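Local coordinates for P protein (Mumps virus, PDB 3BBZ) that probably attaches the viral polymerase to its nucleocapsid template, this small three-helix fragment of the phosphoprotein being the nucleocapsid-binding domain, at residues G2-S14 against L28-K41. The protein carries 1 engineered substitution. Residues are numbered along the deposited sequence; the frame is centred on the assembly and turned at random.
Sequences GQKVMITKMITDS and LAKASTEDALNDIK. Engineered in segment 2-14: Ser14 (natural residue Cys). With FMT (formic acid), chain D.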
ATOM      1  N   GLY A   2       7.782   2.069  11.906  1.00 18.98           N
ATOM      2  CA  GLY A   2       8.210   2.639  10.564  1.00 17.48           C
ATOM      3  C   GLY A   2       7.359   2.142   9.387  1.00 16.48           C
ATOM      4  O   GLY A   2       7.879   1.862   8.296  1.00 15.68           O
ATOM      5  N   GLN A   3       6.045   2.093   9.610  1.00 15.03           N
ATOM      6  CA  GLN A   3       5.096   1.492   8.689  1.00 13.70           C
ATOM      7  C   GLN A   3       5.014   2.103   7.296  1.00 11.49           C
ATOM      8  O   GLN A   3       4.809   1.391   6.359  1.00 12.19           O
ATOM      9  CB  GLN A   3       3.700   1.447   9.309  1.00 14.03           C
ATOM     10  CG  GLN A   3       3.469   0.218  10.177  1.00 17.51           C
ATOM     11  CD  GLN A   3       3.497  -1.119   9.393  1.00 21.74           C
ATOM     12  OE1 GLN A   3       2.458  -1.621   9.016  1.00 24.19           O
ATOM     13  NE2 GLN A   3       4.690  -1.704   9.199  1.00 22.44           N
ATOM     14  N   LYS A   4       5.170   3.398   7.143  1.00  9.13           N
ATOM     15  CA  LYS A   4       5.058   3.967   5.803  1.00  8.80           C
ATOM     16  C   LYS A   4       6.154   3.545   4.846  1.00  6.69           C
ATOM     17  O   LYS A   4       5.893   3.427   3.660  1.00  7.98           O
ATOM     18  CB  LYS A   4       4.956   5.493   5.826  1.00  7.64           C
ATOM     19  CG  LYS A   4       3.741   5.957   6.536  1.00 11.13           C
ATOM     20  CD  LYS A   4       2.701   6.414   5.564  1.00 13.29           C
ATOM     21  CE  LYS A   4       2.012   7.521   6.268  1.00 13.72           C
ATOM     22  NZ  LYS A   4       1.401   8.429   5.343  1.00 10.22           N
ATOM     23  N   VAL A   5       7.366   3.390   5.346  1.00  5.09           N
ATOM     24  CA  VAL A   5       8.504   2.890   4.549  1.00  3.61           C
ATOM     25  C   VAL A   5       8.233   1.443   4.187  1.00  3.31           C
ATOM     26  O   VAL A   5       8.324   1.086   3.024  1.00  2.00           O
ATOM     27  CB  VAL A   5       9.843   3.016   5.295  1.00  3.15           C
ATOM     28  CG1 VAL A   5      11.038   2.467   4.467  1.00  2.41           C
ATOM     29  CG2 VAL A   5      10.049   4.503   5.710  1.00  2.00           C
ATOM     30  N   MET A   6       7.864   0.638   5.191  1.00  4.42           N
ATOM     31  CA  MET A   6       7.528  -0.774   5.003  1.00  4.43           C
ATOM     32  C   MET A   6       6.430  -0.969   3.971  1.00  3.20           C
ATOM     33  O   MET A   6       6.579  -1.793   3.067  1.00  2.98           O
ATOM     34  CB  MET A   6       7.074  -1.403   6.338  1.00  6.22           C
ATOM     35  CG  MET A   6       8.145  -1.649   7.394  1.00  8.41           C
ATOM     36  SD  MET A   6       9.705  -2.280   6.726  1.00 19.19           S
ATOM     37  CE  MET A   6      10.677  -0.774   6.471  1.00 15.52           C
ATOM     38  N   ILE A   7       5.318  -0.229   4.100  1.00  2.30           N
ATOM     39  CA  ILE A   7       4.180  -0.357   3.142  1.00  2.00           C
ATOM     40  C   ILE A   7       4.548   0.203   1.773  1.00  2.41           C
ATOM     41  O   ILE A   7       4.105  -0.359   0.773  1.00  2.95           O
ATOM     42  CB  ILE A   7       2.834   0.222   3.682  1.00  2.00           C
ATOM     43  CG1 ILE A   7       2.477  -0.411   5.051  1.00  2.00           C
ATOM     44  CG2 ILE A   7       1.655   0.033   2.672  1.00  2.00           C
ATOM     45  CD1 ILE A   7       1.470   0.457   5.891  1.00  2.50           C
ATOM     46  N   THR A   8       5.384   1.248   1.687  1.00  2.00           N
ATOM     47  CA  THR A   8       5.860   1.677   0.365  1.00  3.51           C
ATOM     48  C   THR A   8       6.653   0.554  -0.316  1.00  4.52           C
ATOM     49  O   THR A   8       6.476   0.335  -1.487  1.00  4.19           O
ATOM     50  CB  THR A   8       6.668   2.970   0.366  1.00  3.06           C
ATOM     51  OG1 THR A   8       5.907   3.979   1.012  1.00  6.09           O
ATOM     52  CG2 THR A   8       7.000   3.438  -1.065  1.00  3.14           C
ATOM     53  N   LYS A   9       7.483  -0.174   0.447  1.00  4.97           N
ATOM     54  CA  LYS A   9       8.230  -1.306  -0.104  1.00  5.06           C
ATOM     55  C   LYS A   9       7.327  -2.453  -0.451  1.00  5.65           C
ATOM     56  O   LYS A   9       7.576  -3.141  -1.458  1.00  5.44           O
ATOM     57  CB  LYS A   9       9.319  -1.756   0.877  1.00  5.56           C
ATOM     58  CG  LYS A   9      10.366  -0.636   1.137  1.00  3.66           C
ATOM     59  CD  LYS A   9      11.487  -1.032   2.000  1.00  5.78           C
ATOM     60  CE  LYS A   9      12.409  -2.085   1.300  1.00 11.31           C
ATOM     61  NZ  LYS A   9      12.875  -1.662  -0.061  1.00 16.56           N
ATOM     62  N   MET A  10       6.277  -2.670   0.342  1.00  5.38           N
ATOM     63  CA  MET A  10       5.264  -3.662  -0.035  1.00  7.95           C
ATOM     64  C   MET A  10       4.661  -3.409  -1.395  1.00  5.52           C
ATOM     65  O   MET A  10       4.454  -4.322  -2.169  1.00  5.78           O
ATOM     66  CB  MET A  10       4.140  -3.810   0.999  1.00  7.54           C
ATOM     67  CG  MET A  10       4.570  -4.528   2.259  1.00  9.24           C
ATOM     68  SD  MET A  10       3.190  -4.516   3.400  1.00 15.49           S
ATOM     69  CE  MET A  10       3.997  -4.836   4.923  1.00 13.19           C
ATOM     70  N   ILE A  11       4.369  -2.162  -1.676  1.00  5.94           N
ATOM     71  CA  ILE A  11       3.710  -1.801  -2.911  1.00  5.51           C
ATOM     72  C   ILE A  11       4.665  -2.060  -4.069  1.00  7.21           C
ATOM     73  O   ILE A  11       4.309  -2.716  -5.049  1.00  8.46           O
ATOM     74  CB  ILE A  11       3.277  -0.300  -2.903  1.00  4.78           C
ATOM     75  CG1 ILE A  11       2.220  -0.069  -1.840  1.00  2.70           C
ATOM     76  CG2 ILE A  11       2.696   0.076  -4.304  1.00  3.28           C
ATOM     77  CD1 ILE A  11       2.060   1.396  -1.396  1.00  5.14           C
ATOM     78  N   THR A  12       5.883  -1.526  -3.957  1.00  9.32           N
ATOM     79  CA  THR A  12       6.954  -1.746  -4.946  1.00 10.52           C
ATOM     80  C   THR A  12       7.148  -3.248  -5.272  1.00 11.48           C
ATOM     81  O   THR A  12       7.232  -3.635  -6.452  1.00 11.72           O
ATOM     82  CB  THR A  12       8.257  -1.011  -4.493  1.00 11.06           C
ATOM     83  OG1 THR A  12       8.044   0.416  -4.547  1.00 13.52           O
ATOM     84  CG2 THR A  12       9.467  -1.332  -5.375  1.00 11.04           C
ATOM     85  N   ASP A  13       7.128  -4.096  -4.239  1.00 12.24           N
ATOM     86  CA  ASP A  13       7.421  -5.518  -4.396  1.00 14.16           C
ATOM     87  C   ASP A  13       6.270  -6.326  -4.967  1.00 16.05           C
ATOM     88  O   ASP A  13       6.500  -7.328  -5.646  1.00 15.72           O
ATOM     89  CB  ASP A  13       7.800  -6.143  -3.050  1.00 13.91           C
ATOM     90  CG  ASP A  13       9.209  -5.816  -2.634  1.00 16.79           C
ATOM     91  OD1 ASP A  13      10.001  -5.420  -3.516  1.00 19.00           O
ATOM     92  OD2 ASP A  13       9.535  -5.979  -1.422  1.00 20.30           O
ATOM     93  N   SER A  14       5.046  -5.903  -4.658  1.00 16.76           N
ATOM     94  CA  SER A  14       3.896  -6.727  -4.835  1.00 20.23           C
ATOM     95  C   SER A  14       3.114  -6.265  -6.059  1.00 21.02           C
ATOM     96  O   SER A  14       2.683  -7.073  -6.870  1.00 21.11           O
ATOM     97  CB  SER A  14       3.011  -6.705  -3.568  1.00 20.78           C
ATOM     98  OG  SER A  14       3.736  -7.032  -2.341  1.00 24.12           O
ATOM     99  N   LEU A  28      -1.529   5.646   0.441  1.00  6.77           N
ATOM    100  CA  LEU A  28      -0.645   5.575   1.567  1.00  5.37           C
ATOM    101  C   LEU A  28      -0.203   6.956   2.037  1.00  6.23           C
ATOM    102  O   LEU A  28      -0.156   7.204   3.245  1.00  4.75           O
ATOM    103  CB  LEU A  28       0.566   4.711   1.243  1.00  5.81           C
ATOM    104  CG  LEU A  28       1.604   4.437   2.340  1.00  6.33           C
ATOM    105  CD1 LEU A  28       0.978   3.767   3.554  1.00  7.28           C
ATOM    106  CD2 LEU A  28       2.775   3.594   1.779  1.00  2.74           C
ATOM    107  N   ALA A  29       0.073   7.848   1.090  1.00  5.86           N
ATOM    108  CA  ALA A  29       0.539   9.196   1.419  1.00  6.92           C
ATOM    109  C   ALA A  29      -0.513   9.999   2.226  1.00  7.77           C
ATOM    110  O   ALA A  29      -0.156  10.903   2.982  1.00  8.11           O
ATOM    111  CB  ALA A  29       0.936   9.937   0.163  1.00  6.43           C
ATOM    112  N   LYS A  30      -1.793   9.643   2.066  1.00  8.10           N
ATOM    113  CA  LYS A  30      -2.919  10.387   2.618  1.00  9.52           C
ATOM    114  C   LYS A  30      -3.518   9.739   3.835  1.00  9.80           C
ATOM    115  O   LYS A  30      -4.602  10.158   4.212  1.00 11.26           O
ATOM    116  CB  LYS A  30      -4.048  10.454   1.590  1.00  9.46           C
ATOM    117  CG  LYS A  30      -4.314  11.781   0.905  1.00 14.67           C
ATOM    118  CD  LYS A  30      -3.077  12.380   0.204  1.00 22.18           C
ATOM    119  CE  LYS A  30      -3.062  12.135  -1.283  1.00 24.99           C
ATOM    120  NZ  LYS A  30      -2.017  11.132  -1.657  1.00 26.36           N
ATOM    121  N   ALA A  31      -2.897   8.679   4.370  1.00  9.25           N
ATOM    122  CA  ALA A  31      -3.376   7.962   5.560  1.00  9.95           C
ATOM    123  C   ALA A  31      -2.268   7.936   6.615  1.00 11.03           C
ATOM    124  O   ALA A  31      -1.083   7.913   6.292  1.00 10.73           O
ATOM    125  CB  ALA A  31      -3.798   6.508   5.231  1.00 10.59           C
ATOM    126  N   SER A  32      -2.646   7.911   7.876  1.00 10.91           N
ATOM    127  CA  SER A  32      -1.637   7.859   8.893  1.00 12.22           C
ATOM    128  C   SER A  32      -2.027   7.043  10.118  1.00 11.93           C
ATOM    129  O   SER A  32      -1.152   6.719  10.932  1.00 13.98           O
ATOM    130  CB  SER A  32      -1.268   9.278   9.315  1.00 13.04           C
ATOM    131  OG  SER A  32      -2.419   9.966   9.807  1.00 16.53           O
ATOM    132  N   THR A  33      -3.302   6.706  10.274  1.00  9.96           N
ATOM    133  CA  THR A  33      -3.722   6.015  11.499  1.00  8.24           C
ATOM    134  C   THR A  33      -3.544   4.515  11.307  1.00  7.78           C
ATOM    135  O   THR A  33      -3.516   4.043  10.168  1.00  4.84           O
ATOM    136  CB  THR A  33      -5.196   6.301  11.826  1.00  8.66           C
ATOM    137  OG1 THR A  33      -6.011   5.815  10.757  1.00  6.81           O
ATOM    138  CG2 THR A  33      -5.412   7.788  11.997  1.00  6.22           C
ATOM    139  N   GLU A  34      -3.480   3.778  12.420  1.00  7.43           N
ATOM    140  CA  GLU A  34      -3.199   2.349  12.393  1.00  8.04           C
ATOM    141  C   GLU A  34      -4.307   1.615  11.627  1.00  7.13           C
ATOM    142  O   GLU A  34      -4.003   0.710  10.830  1.00  6.98           O
ATOM    143  CB  GLU A  34      -2.977   1.777  13.811  1.00  8.01           C
ATOM    144  CG  GLU A  34      -2.655   0.244  13.797  0.50  9.65           C
ATOM    145  CD  GLU A  34      -2.811  -0.455  15.164  0.50 10.40           C
ATOM    146  OE1 GLU A  34      -2.588   0.194  16.206  0.50 13.03           O
ATOM    147  OE2 GLU A  34      -3.132  -1.671  15.191  0.50 14.20           O
ATOM    148  N   ASP A  35      -5.562   2.044  11.835  1.00  7.56           N
ATOM    149  CA  ASP A  35      -6.743   1.534  11.138  1.00  7.98           C
ATOM    150  C   ASP A  35      -6.634   1.666   9.619  1.00  7.99           C
ATOM    151  O   ASP A  35      -6.812   0.679   8.916  1.00  9.16           O
ATOM    152  CB  ASP A  35      -8.050   2.228  11.623  1.00  9.36           C
ATOM    153  CG  ASP A  35      -8.605   1.616  12.946  0.50  9.85           C
ATOM    154  OD1 ASP A  35      -7.920   0.768  13.547  0.50 10.34           O
ATOM    155  OD2 ASP A  35      -9.719   2.000  13.393  0.50 11.31           O
ATOM    156  N   ALA A  36      -6.323   2.869   9.129  1.00  6.13           N
ATOM    157  CA  ALA A  36      -6.173   3.137   7.699  1.00  5.25           C
ATOM    158  C   ALA A  36      -5.031   2.366   7.078  1.00  5.25           C
ATOM    159  O   ALA A  36      -5.157   1.877   5.946  1.00  5.53           O
ATOM    160  CB  ALA A  36      -5.952   4.611   7.461  1.00  5.08           C
ATOM    161  N   LEU A  37      -3.917   2.275   7.802  1.00  4.67           N
ATOM    162  CA  LEU A  37      -2.749   1.563   7.305  1.00  5.33           C
ATOM    163  C   LEU A  37      -3.005   0.056   7.190  1.00  4.90           C
ATOM    164  O   LEU A  37      -2.622  -0.537   6.177  1.00  5.44           O
ATOM    165  CB  LEU A  37      -1.508   1.906   8.108  1.00  5.69           C
ATOM    166  CG  LEU A  37      -1.009   3.381   8.103  1.00  6.71           C
ATOM    167  CD1 LEU A  37       0.280   3.494   8.921  1.00  8.63           C
ATOM    168  CD2 LEU A  37      -0.763   3.945   6.728  1.00  6.19           C
ATOM    169  N   ASN A  38      -3.732  -0.529   8.151  1.00  3.02           N
ATOM    170  CA  ASN A  38      -4.096  -1.950   8.103  1.00  3.08           C
ATOM    171  C   ASN A  38      -4.970  -2.269   6.884  1.00  2.84           C
ATOM    172  O   ASN A  38      -4.787  -3.300   6.223  1.00  3.63           O
ATOM    173  CB  ASN A  38      -4.841  -2.376   9.371  1.00  2.15           C
ATOM    174  CG  ASN A  38      -3.902  -2.535  10.584  1.00  5.05           C
ATOM    175  OD1 ASN A  38      -2.694  -2.539  10.440  1.00  8.58           O
ATOM    176  ND2 ASN A  38      -4.471  -2.658  11.768  1.00  4.01           N
ATOM    177  N   ASP A  39      -5.895  -1.360   6.590  1.00  3.72           N
ATOM    178  CA  ASP A  39      -6.796  -1.491   5.443  1.00  4.48           C
ATOM    179  C   ASP A  39      -6.028  -1.414   4.109  1.00  4.33           C
ATOM    180  O   ASP A  39      -6.285  -2.191   3.194  1.00  4.87           O
ATOM    181  CB  ASP A  39      -7.853  -0.413   5.487  1.00  5.96           C
ATOM    182  CG  ASP A  39      -8.898  -0.626   6.587  1.00  9.26           C
ATOM    183  OD1 ASP A  39      -8.814  -1.599   7.398  1.00 12.10           O
ATOM    184  OD2 ASP A  39      -9.798   0.246   6.621  1.00 14.60           O
ATOM    185  N   ILE A  40      -5.049  -0.522   4.022  1.00  3.65           N
ATOM    186  CA  ILE A  40      -4.171  -0.477   2.850  1.00  3.67           C
ATOM    187  C   ILE A  40      -3.343  -1.758   2.706  1.00  3.29           C
ATOM    188  O   ILE A  40      -3.329  -2.367   1.652  1.00  3.39           O
ATOM    189  CB  ILE A  40      -3.258   0.780   2.885  1.00  3.05           C
ATOM    190  CG1 ILE A  40      -4.124   2.023   2.831  1.00  4.11           C
ATOM    191  CG2 ILE A  40      -2.320   0.804   1.653  1.00  2.00           C
ATOM    192  CD1 ILE A  40      -3.370   3.362   3.179  1.00  4.78           C
ATOM    193  N   LYS A  41      -2.703  -2.188   3.793  1.00  3.35           N
ATOM    194  CA  LYS A  41      -2.017  -3.486   3.860  1.00  2.80           C
ATOM    195  C   LYS A  41      -2.899  -4.664   3.482  1.00  3.69           C
ATOM    196  O   LYS A  41      -2.489  -5.525   2.672  1.00  3.02           O
ATOM    197  CB  LYS A  41      -1.392  -3.686   5.249  1.00  3.62           C
ATOM    198  CG  LYS A  41      -0.155  -2.768   5.434  1.00  2.44           C
ATOM    199  CD  LYS A  41       0.645  -3.117   6.677  1.00  7.56           C
ATOM    200  CE  LYS A  41      -0.166  -2.858   7.907  1.00  8.10           C
ATOM    201  NZ  LYS A  41       0.756  -3.054   9.083  1.00 11.03           N
TER
HETATM  202  C   FMT D   1       7.120   5.654   8.626  1.00 10.92           C
HETATM  203  O1  FMT D   1       6.128   5.460   9.334  1.00 14.18           O
HETATM  204  O2  FMT D   1       8.031   4.861   8.513  1.00  9.12           O
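Lys4 NZ is gripped by two backbone carbonyls, donating to Ala31 O at 2.7 Å and to Leu28 O at 2.9 Å. It meets the first almost straight on (C=O...N 167°) and the second at a more bent angle, 145°, tilted out of the carbonyl plane. Bends at chi2 and chi3 carry the chain past Leu28, the two side chains running in opposite directions with Lys4 CD 3.7 Å from Leu28 CD1. Leu28, its CG swung opposite the backbone N, fits both methyls as a knob into a hole on helix 3-14 formed by Lys4, Ile7, Thr8 and Ile11. Its CD2 lies 3.9 Å from Ile11 CD1. Ile7 is the answering knob, set among Leu28, Leu37, Ile40 and Lys41. The Lys41 chain crosses it at about a right angle, CG 3.6 Å from Ile7 CG1, while Leu37 CB packs 4.0 Å from Ile7 CD1. Ile44 and Phe24 extend the apolar core of the three-helix bundle, in which the axes of segments 3-14 and 34-41 approach to 11.2 Å and run nearly parallel (15°). Lysine methylenes thus help cover the isoleucine and leucine core, and the Lys4 ammonium ties helix 3-14 to the end of helix 18-29 and the following turn through main-chain oxygens, without an acidic partner across the contact.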